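Local coordinates for catalase A (Saccharomyces cerevisiae, PDB 1A4E), which breaks down hydrogen peroxide to water and oxygen at a haem group, working as a homotetrameric peroxisomal catalase, at residues Q173-H177 against D428-A432; R137-K141 against Y418-S423. All blocks are in the same frame, centred on the assembly; numbering follows the deposited sequence.

Contact 1: residues Q173-H177 against D428-A432; sequences QVAIH and DFVQA
Residues 173-177 run from a 3-10 turn into helix 176-182, and residues 428-432 lead into helix 430-440; nearest CA atoms are Val174–Asp428 (5.6 Å) and His177–Ala432 (4.3 Å). Gln173 opens residues 173-177 in an m,t rotamer, its OE1 at the edge of the Phe429 ring, 3.7 Å from Phe429 CZ, while its NE2 bonds to Thr168. Gln173 O receives Ile176 N at 3.1 Å, closing the 3-10 turn. Val174 (chi1 p) sets CG2 3.8 Å from Asp428 CG. No direct hydrogen bond joins the segments. Instead, water 1 donates to Val174 O (2.7 Å) and Asp428 O (2.8 Å). Branched Ile176 points its CB toward the partner and lodges CG2 3.8 Å from both Phe429 CD2 and Ala432 CB. At His177 the same water weakly accepts His177 N (3.3 Å). The small Ala432 permits close backbone approach: its CB is 3.9 Å from His177 CA. With His177 chi1 t, Gln431 CB sits over one face of the His177 ring, 4.0 Å from its centroid, a CH-pi contact; His177 ND1 donates to Thr283 O, and Gln431 OE1 accepts Val285 N. Such buried helix-start packing, with helix 462-473 also touching Ile176, is part of how the first helix of the C-terminal helical domain of the catalase fold packs on the haem-bearing part.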
ATOM      1  N   GLN B 173      16.334 -14.163 -31.320  1.00 32.24           N
ATOM      2  CA  GLN B 173      16.328 -13.579 -32.668  1.00 31.28           C
ATOM      3  C   GLN B 173      14.969 -13.813 -33.334  1.00 28.67           C
ATOM      4  O   GLN B 173      14.759 -13.187 -34.437  1.00 27.48           O
ATOM      5  CB  GLN B 173      17.421 -14.220 -33.522  1.00 34.23           C
ATOM      6  CG  GLN B 173      18.823 -14.026 -32.942  1.00 35.79           C
ATOM      7  CD  GLN B 173      19.916 -14.676 -33.791  1.00 41.32           C
ATOM      8  OE1 GLN B 173      19.617 -15.283 -34.818  1.00 42.98           O
ATOM      9  NE2 GLN B 173      21.180 -14.586 -33.421  1.00 20.00           N
ATOM     10  N   VAL B 174      14.038 -14.591 -32.830  1.00 28.67           N
ATOM     11  CA  VAL B 174      12.673 -14.728 -33.342  1.00 29.65           C
ATOM     12  C   VAL B 174      11.925 -13.386 -33.252  1.00 28.77           C
ATOM     13  O   VAL B 174      10.838 -13.212 -33.794  1.00 29.19           O
ATOM     14  CB  VAL B 174      11.976 -15.890 -32.526  1.00 30.59           C
ATOM     15  CG1 VAL B 174      11.683 -15.506 -31.093  1.00 28.48           C
ATOM     16  CG2 VAL B 174      10.696 -16.269 -33.235  1.00 32.00           C
ATOM     17  N   ALA B 175      12.533 -12.391 -32.586  1.00 29.41           N
ATOM     18  CA  ALA B 175      12.037 -11.027 -32.502  1.00 28.66           C
ATOM     19  C   ALA B 175      12.185 -10.227 -33.792  1.00 28.45           C
ATOM     20  O   ALA B 175      11.574  -9.169 -33.909  1.00 29.48           O
ATOM     21  CB  ALA B 175      12.784 -10.279 -31.417  1.00 26.16           C
ATOM     22  N   ILE B 176      12.957 -10.736 -34.767  1.00 29.33           N
ATOM     23  CA  ILE B 176      13.316 -10.027 -35.994  1.00 29.51           C
ATOM     24  C   ILE B 176      12.144  -9.529 -36.847  1.00 30.58           C
ATOM     25  O   ILE B 176      12.245  -8.420 -37.380  1.00 32.42           O
ATOM     26  CB  ILE B 176      14.321 -11.006 -36.746  1.00 29.92           C
ATOM     27  CG1 ILE B 176      15.427 -10.162 -37.382  1.00 28.88           C
ATOM     28  CG2 ILE B 176      13.621 -11.919 -37.743  1.00 24.80           C
ATOM     29  CD1 ILE B 176      15.128  -9.038 -38.373  1.00 26.67           C
ATOM     30  N   HIS B 177      11.013 -10.256 -36.950  1.00 28.56           N
ATOM     31  CA  HIS B 177       9.844  -9.792 -37.698  1.00 27.34           C
ATOM     32  C   HIS B 177       9.340  -8.502 -37.053  1.00 30.66           C
ATOM     33  O   HIS B 177       9.073  -7.517 -37.746  1.00 32.89           O
ATOM     34  CB  HIS B 177       8.770 -10.884 -37.660  1.00 25.10           C
ATOM     35  CG  HIS B 177       7.540 -10.705 -38.551  1.00 25.66           C
ATOM     36  ND1 HIS B 177       6.508 -11.539 -38.609  1.00 23.79           N
ATOM     37  CD2 HIS B 177       7.279  -9.668 -39.411  1.00 23.54           C
ATOM     38  CE1 HIS B 177       5.639 -11.050 -39.453  1.00 24.40           C
ATOM     39  NE2 HIS B 177       6.111  -9.927 -39.934  1.00 27.10           N
ATOM     40  N   ASP B 428      11.715 -18.717 -38.904  1.00 36.65           N
ATOM     41  CA  ASP B 428      11.538 -17.507 -38.117  1.00 34.55           C
ATOM     42  C   ASP B 428      12.141 -16.261 -38.738  1.00 34.12           C
ATOM     43  O   ASP B 428      12.138 -15.193 -38.129  1.00 38.05           O
ATOM     44  CB  ASP B 428      12.128 -17.714 -36.731  1.00 32.38           C
ATOM     45  CG  ASP B 428      11.464 -18.832 -35.929  1.00 34.88           C
ATOM     46  OD1 ASP B 428      10.297 -19.148 -36.154  1.00 37.97           O
ATOM     47  OD2 ASP B 428      12.118 -19.393 -35.061  1.00 35.23           O
ATOM     48  N   PHE B 429      12.660 -16.384 -39.964  1.00 32.62           N
ATOM     49  CA  PHE B 429      13.193 -15.255 -40.707  1.00 31.14           C
ATOM     50  C   PHE B 429      12.430 -15.001 -41.997  1.00 32.09           C
ATOM     51  O   PHE B 429      12.494 -13.894 -42.532  1.00 34.32           O
ATOM     52  CB  PHE B 429      14.670 -15.484 -41.036  1.00 30.09           C
ATOM     53  CG  PHE B 429      15.571 -15.275 -39.826  1.00 31.12           C
ATOM     54  CD1 PHE B 429      15.753 -16.301 -38.895  1.00 31.05           C
ATOM     55  CD2 PHE B 429      16.190 -14.036 -39.629  1.00 31.98           C
ATOM     56  CE1 PHE B 429      16.541 -16.079 -37.765  1.00 32.38           C
ATOM     57  CE2 PHE B 429      16.980 -13.824 -38.497  1.00 33.49           C
ATOM     58  CZ  PHE B 429      17.155 -14.845 -37.566  1.00 32.41           C
ATOM     59  N   VAL B 430      11.666 -15.994 -42.473  1.00 32.26           N
ATOM     60  CA  VAL B 430      10.896 -15.901 -43.709  1.00 34.90           C
ATOM     61  C   VAL B 430       9.979 -14.683 -43.776  1.00 34.59           C
ATOM     62  O   VAL B 430      10.103 -13.877 -44.697  1.00 35.96           O
ATOM     63  CB  VAL B 430      10.088 -17.229 -43.878  1.00 35.77           C
ATOM     64  CG1 VAL B 430       8.989 -17.152 -44.929  1.00 41.25           C
ATOM     65  CG2 VAL B 430      11.030 -18.273 -44.424  1.00 37.40           C
ATOM     66  N   GLN B 431       9.082 -14.513 -42.798  1.00 35.10           N
ATOM     67  CA  GLN B 431       8.133 -13.402 -42.788  1.00 33.67           C
ATOM     68  C   GLN B 431       8.748 -12.028 -42.612  1.00 32.19           C
ATOM     69  O   GLN B 431       8.198 -11.042 -43.098  1.00 32.98           O
ATOM     70  CB  GLN B 431       7.100 -13.618 -41.702  1.00 31.70           C
ATOM     71  CG  GLN B 431       6.233 -14.824 -42.031  1.00 32.49           C
ATOM     72  CD  GLN B 431       5.061 -15.017 -41.093  1.00 35.05           C
ATOM     73  OE1 GLN B 431       4.874 -14.258 -40.147  1.00 40.51           O
ATOM     74  NE2 GLN B 431       4.232 -16.034 -41.323  1.00 37.04           N
ATOM     75  N   ALA B 432       9.901 -11.947 -41.940  1.00 32.94           N
ATOM     76  CA  ALA B 432      10.622 -10.690 -41.820  1.00 34.98           C
ATOM     77  C   ALA B 432      11.109 -10.259 -43.201  1.00 36.52           C
ATOM     78  O   ALA B 432      11.037  -9.089 -43.575  1.00 36.62           O
ATOM     79  CB  ALA B 432      11.823 -10.865 -40.909  1.00 32.73           C
TER
HETATM   80  O   HOH W   1      10.582 -13.539 -36.482  1.00 31.18           O

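Contact 2: residues R137-K141 against Y418-S423; sequences RDPSK and YHWATS
Two irregular segments meet here, with Asp138 and Trp420 as the nearest CA pair, 6.2 Å apart. Asp138 to Lys141 form a type I beta turn, in which Lys141 N reaches Asp138 O at 3.2 Å; Trp420 is the centre of an inverse gamma turn, marked by a weak bond of 2.8 Å from Ala421 N to His419 O. Arg137, its long chain extended beyond chi1 (p,t,t), suits a site rich in acceptors. Arg137 NE donates to Trp420 O (3.0 Å), and Arg137 NH2 to Ala421 O (2.8 Å) and Ser423 OG (3.1 Å). Arg137 NH1 gives to water 2 (3.2 Å), which also bonds Ser423 OG (2.9 Å). Arg137 also makes salt bridges, through NH1 to Asp281 and through NH2 to Asp428. Meanwhile the guanidinium lies flat on the Trp420 indole, centres 3.8 Å apart and planes at 13°: Arg137 CZ makes a cation-pi contact over the five-membered ring of Trp420, and Arg137 CD a CH-pi contact 3.9 Å from the centroid of its six-membered ring. The arrangement joins the loop before helix 141-149, whose Pro139 belongs to the haem pocket, to the connection between strand 411-418 and the C-terminal helical domain of the catalase fold. Asp138, chi1 m, accepts Trp420 N at OD1 (2.9 Å). Lys141 NZ donates to His419 NE2 (3.1 Å) and to water 3 (3.0 Å), which lies 2.8 Å from Trp420 O; Lys141 NZ also bonds to Asn172 and makes a long salt bridge with Asp138 OD2 (3.9 Å). His419 ND1 bonds to Glu18 of the second subunit, and Tyr418 continues an antiparallel sheet into that subunit.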
ATOM      1  N   ARG B 137       7.978 -15.025 -27.943  1.00 26.65           N
ATOM      2  CA  ARG B 137       7.015 -16.117 -27.947  1.00 29.00           C
ATOM      3  C   ARG B 137       7.197 -16.980 -26.691  1.00 29.00           C
ATOM      4  O   ARG B 137       6.548 -18.013 -26.520  1.00 31.21           O
ATOM      5  CB  ARG B 137       7.180 -16.955 -29.234  1.00 27.32           C
ATOM      6  CG  ARG B 137       8.501 -17.667 -29.474  1.00 27.75           C
ATOM      7  CD  ARG B 137       8.368 -18.418 -30.785  1.00 28.75           C
ATOM      8  NE  ARG B 137       9.528 -19.252 -31.039  1.00 33.30           N
ATOM      9  CZ  ARG B 137       9.782 -19.823 -32.222  1.00 34.11           C
ATOM     10  NH1 ARG B 137       8.985 -19.676 -33.273  1.00 32.89           N
ATOM     11  NH2 ARG B 137      10.887 -20.545 -32.359  1.00 34.20           N
ATOM     12  N   ASP B 138       8.082 -16.541 -25.783  1.00 28.54           N
ATOM     13  CA  ASP B 138       8.264 -17.138 -24.467  1.00 30.86           C
ATOM     14  C   ASP B 138       7.897 -16.103 -23.413  1.00 31.52           C
ATOM     15  O   ASP B 138       8.499 -15.025 -23.376  1.00 29.38           O
ATOM     16  CB  ASP B 138       9.699 -17.547 -24.207  1.00 30.56           C
ATOM     17  CG  ASP B 138      10.073 -18.841 -24.889  1.00 34.60           C
ATOM     18  OD1 ASP B 138       9.589 -19.890 -24.476  1.00 35.04           O
ATOM     19  OD2 ASP B 138      10.854 -18.802 -25.831  1.00 35.16           O
ATOM     20  N   PRO B 139       6.921 -16.374 -22.536  1.00 29.47           N
ATOM     21  CA  PRO B 139       6.449 -15.423 -21.528  1.00 28.36           C
ATOM     22  C   PRO B 139       7.488 -14.988 -20.496  1.00 28.04           C
ATOM     23  O   PRO B 139       7.488 -13.849 -20.026  1.00 28.49           O
ATOM     24  CB  PRO B 139       5.252 -16.129 -20.936  1.00 26.71           C
ATOM     25  CG  PRO B 139       5.571 -17.599 -21.090  1.00 27.63           C
ATOM     26  CD  PRO B 139       6.188 -17.634 -22.480  1.00 27.83           C
ATOM     27  N   SER B 140       8.415 -15.901 -20.187  1.00 26.84           N
ATOM     28  CA  SER B 140       9.491 -15.665 -19.232  1.00 27.86           C
ATOM     29  C   SER B 140      10.511 -14.632 -19.682  1.00 27.73           C
ATOM     30  O   SER B 140      11.219 -14.013 -18.890  1.00 28.70           O
ATOM     31  CB  SER B 140      10.197 -16.970 -18.967  1.00 27.09           C
ATOM     32  OG  SER B 140      10.588 -17.522 -20.211  1.00 28.73           O
ATOM     33  N   LYS B 141      10.565 -14.468 -20.998  1.00 29.71           N
ATOM     34  CA  LYS B 141      11.458 -13.533 -21.648  1.00 29.32           C
ATOM     35  C   LYS B 141      10.971 -12.098 -21.432  1.00 29.73           C
ATOM     36  O   LYS B 141      11.764 -11.170 -21.586  1.00 30.17           O
ATOM     37  CB  LYS B 141      11.477 -13.879 -23.132  1.00 33.65           C
ATOM     38  CG  LYS B 141      12.793 -14.004 -23.863  1.00 37.05           C
ATOM     39  CD  LYS B 141      13.473 -15.322 -23.609  1.00 36.69           C
ATOM     40  CE  LYS B 141      13.129 -16.457 -24.555  1.00 34.87           C
ATOM     41  NZ  LYS B 141      14.101 -16.577 -25.628  1.00 28.73           N
ATOM     42  N   TYR B 418       9.605 -25.850 -21.062  1.00 32.88           N
ATOM     43  CA  TYR B 418       9.975 -25.583 -22.439  1.00 31.88           C
ATOM     44  C   TYR B 418      10.316 -24.134 -22.719  1.00 32.19           C
ATOM     45  O   TYR B 418       9.651 -23.206 -22.265  1.00 34.30           O
ATOM     46  CB  TYR B 418       8.819 -26.046 -23.328  1.00 34.99           C
ATOM     47  CG  TYR B 418       9.079 -26.041 -24.831  1.00 35.19           C
ATOM     48  CD1 TYR B 418       9.880 -27.028 -25.417  1.00 36.12           C
ATOM     49  CD2 TYR B 418       8.491 -25.055 -25.624  1.00 36.43           C
ATOM     50  CE1 TYR B 418      10.093 -27.024 -26.796  1.00 34.52           C
ATOM     51  CE2 TYR B 418       8.699 -25.050 -27.001  1.00 36.29           C
ATOM     52  CZ  TYR B 418       9.499 -26.033 -27.575  1.00 35.97           C
ATOM     53  OH  TYR B 418       9.684 -26.026 -28.938  1.00 41.41           O
ATOM     54  N   HIS B 419      11.393 -23.988 -23.488  1.00 31.66           N
ATOM     55  CA  HIS B 419      11.896 -22.709 -23.953  1.00 30.71           C
ATOM     56  C   HIS B 419      11.833 -22.769 -25.470  1.00 30.34           C
ATOM     57  O   HIS B 419      12.624 -23.445 -26.123  1.00 34.13           O
ATOM     58  CB  HIS B 419      13.334 -22.526 -23.457  1.00 27.65           C
ATOM     59  CG  HIS B 419      14.129 -21.333 -23.984  1.00 27.71           C
ATOM     60  ND1 HIS B 419      15.418 -21.125 -23.753  1.00 27.79           N
ATOM     61  CD2 HIS B 419      13.698 -20.308 -24.797  1.00 27.22           C
ATOM     62  CE1 HIS B 419      15.787 -20.038 -24.386  1.00 28.41           C
ATOM     63  NE2 HIS B 419      14.743 -19.555 -25.012  1.00 30.07           N
ATOM     64  N   TRP B 420      10.872 -22.037 -26.023  1.00 28.21           N
ATOM     65  CA  TRP B 420      10.639 -21.963 -27.452  1.00 27.84           C
ATOM     66  C   TRP B 420      11.646 -21.028 -28.129  1.00 27.57           C
ATOM     67  O   TRP B 420      11.288 -20.011 -28.726  1.00 29.82           O
ATOM     68  CB  TRP B 420       9.190 -21.488 -27.657  1.00 26.73           C
ATOM     69  CG  TRP B 420       8.502 -21.876 -28.962  1.00 29.24           C
ATOM     70  CD1 TRP B 420       9.100 -22.667 -29.911  1.00 30.65           C
ATOM     71  CD2 TRP B 420       7.230 -21.511 -29.316  1.00 29.64           C
ATOM     72  NE1 TRP B 420       8.213 -22.810 -30.860  1.00 31.81           N
ATOM     73  CE2 TRP B 420       7.090 -22.147 -30.557  1.00 31.16           C
ATOM     74  CE3 TRP B 420       6.185 -20.758 -28.789  1.00 26.07           C
ATOM     75  CZ2 TRP B 420       5.907 -22.037 -31.286  1.00 29.90           C
ATOM     76  CZ3 TRP B 420       5.001 -20.648 -29.519  1.00 27.44           C
ATOM     77  CH2 TRP B 420       4.862 -21.282 -30.756  1.00 29.19           C
ATOM     78  N   ALA B 421      12.932 -21.378 -28.049  1.00 27.13           N
ATOM     79  CA  ALA B 421      14.023 -20.623 -28.654  1.00 27.98           C
ATOM     80  C   ALA B 421      13.893 -20.497 -30.166  1.00 28.81           C
ATOM     81  O   ALA B 421      13.109 -21.242 -30.757  1.00 30.46           O
ATOM     82  CB  ALA B 421      15.309 -21.331 -28.319  1.00 26.45           C
ATOM     83  N   THR B 422      14.604 -19.575 -30.823  1.00 30.11           N
ATOM     84  CA  THR B 422      14.577 -19.452 -32.285  1.00 33.01           C
ATOM     85  C   THR B 422      14.828 -20.813 -32.931  1.00 34.57           C
ATOM     86  O   THR B 422      15.799 -21.512 -32.626  1.00 34.46           O
ATOM     87  CB  THR B 422      15.670 -18.481 -32.804  1.00 33.77           C
ATOM     88  OG1 THR B 422      15.566 -17.316 -32.003  1.00 36.99           O
ATOM     89  CG2 THR B 422      15.521 -18.103 -34.283  1.00 28.83           C
ATOM     90  N   SER B 423      13.852 -21.214 -33.747  1.00 36.71           N
ATOM     91  CA  SER B 423      13.891 -22.467 -34.487  1.00 39.26           C
ATOM     92  C   SER B 423      15.049 -22.508 -35.476  1.00 40.93           C
ATOM     93  O   SER B 423      15.385 -21.470 -36.052  1.00 41.59           O
ATOM     94  CB  SER B 423      12.590 -22.667 -35.257  1.00 37.21           C
ATOM     95  OG  SER B 423      11.465 -22.745 -34.396  1.00 39.31           O
TER
HETATM   96  O   HOH W   2       8.951 -21.815 -35.623  1.00 49.20           O
HETATM   97  O   HOH W   3      12.492 -17.654 -27.942  1.00 35.20           O

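The second segments of the two contacts are close in sequence: residues 418-423 of contact 2 lead through a short loop into 428-432 of contact 1, and 137-141 precedes 173-177, so the segments alternate along the sequence. Asp428 joins them directly, its OD2 lying 3.2 Å from Arg137 NH2 in a salt bridge and 2.8 Å from Ser423 N in a probable hydrogen bond. Contact 1 is the more buried, untouched by other subunits; it relies on apolar side chains and a single bridging water between helix starts. Contact 2, loop against loop, is partly buried at the interface with the second subunit, where charged and hydrogen-bonding groups satisfy backbone atoms that no helix or strand pairs off.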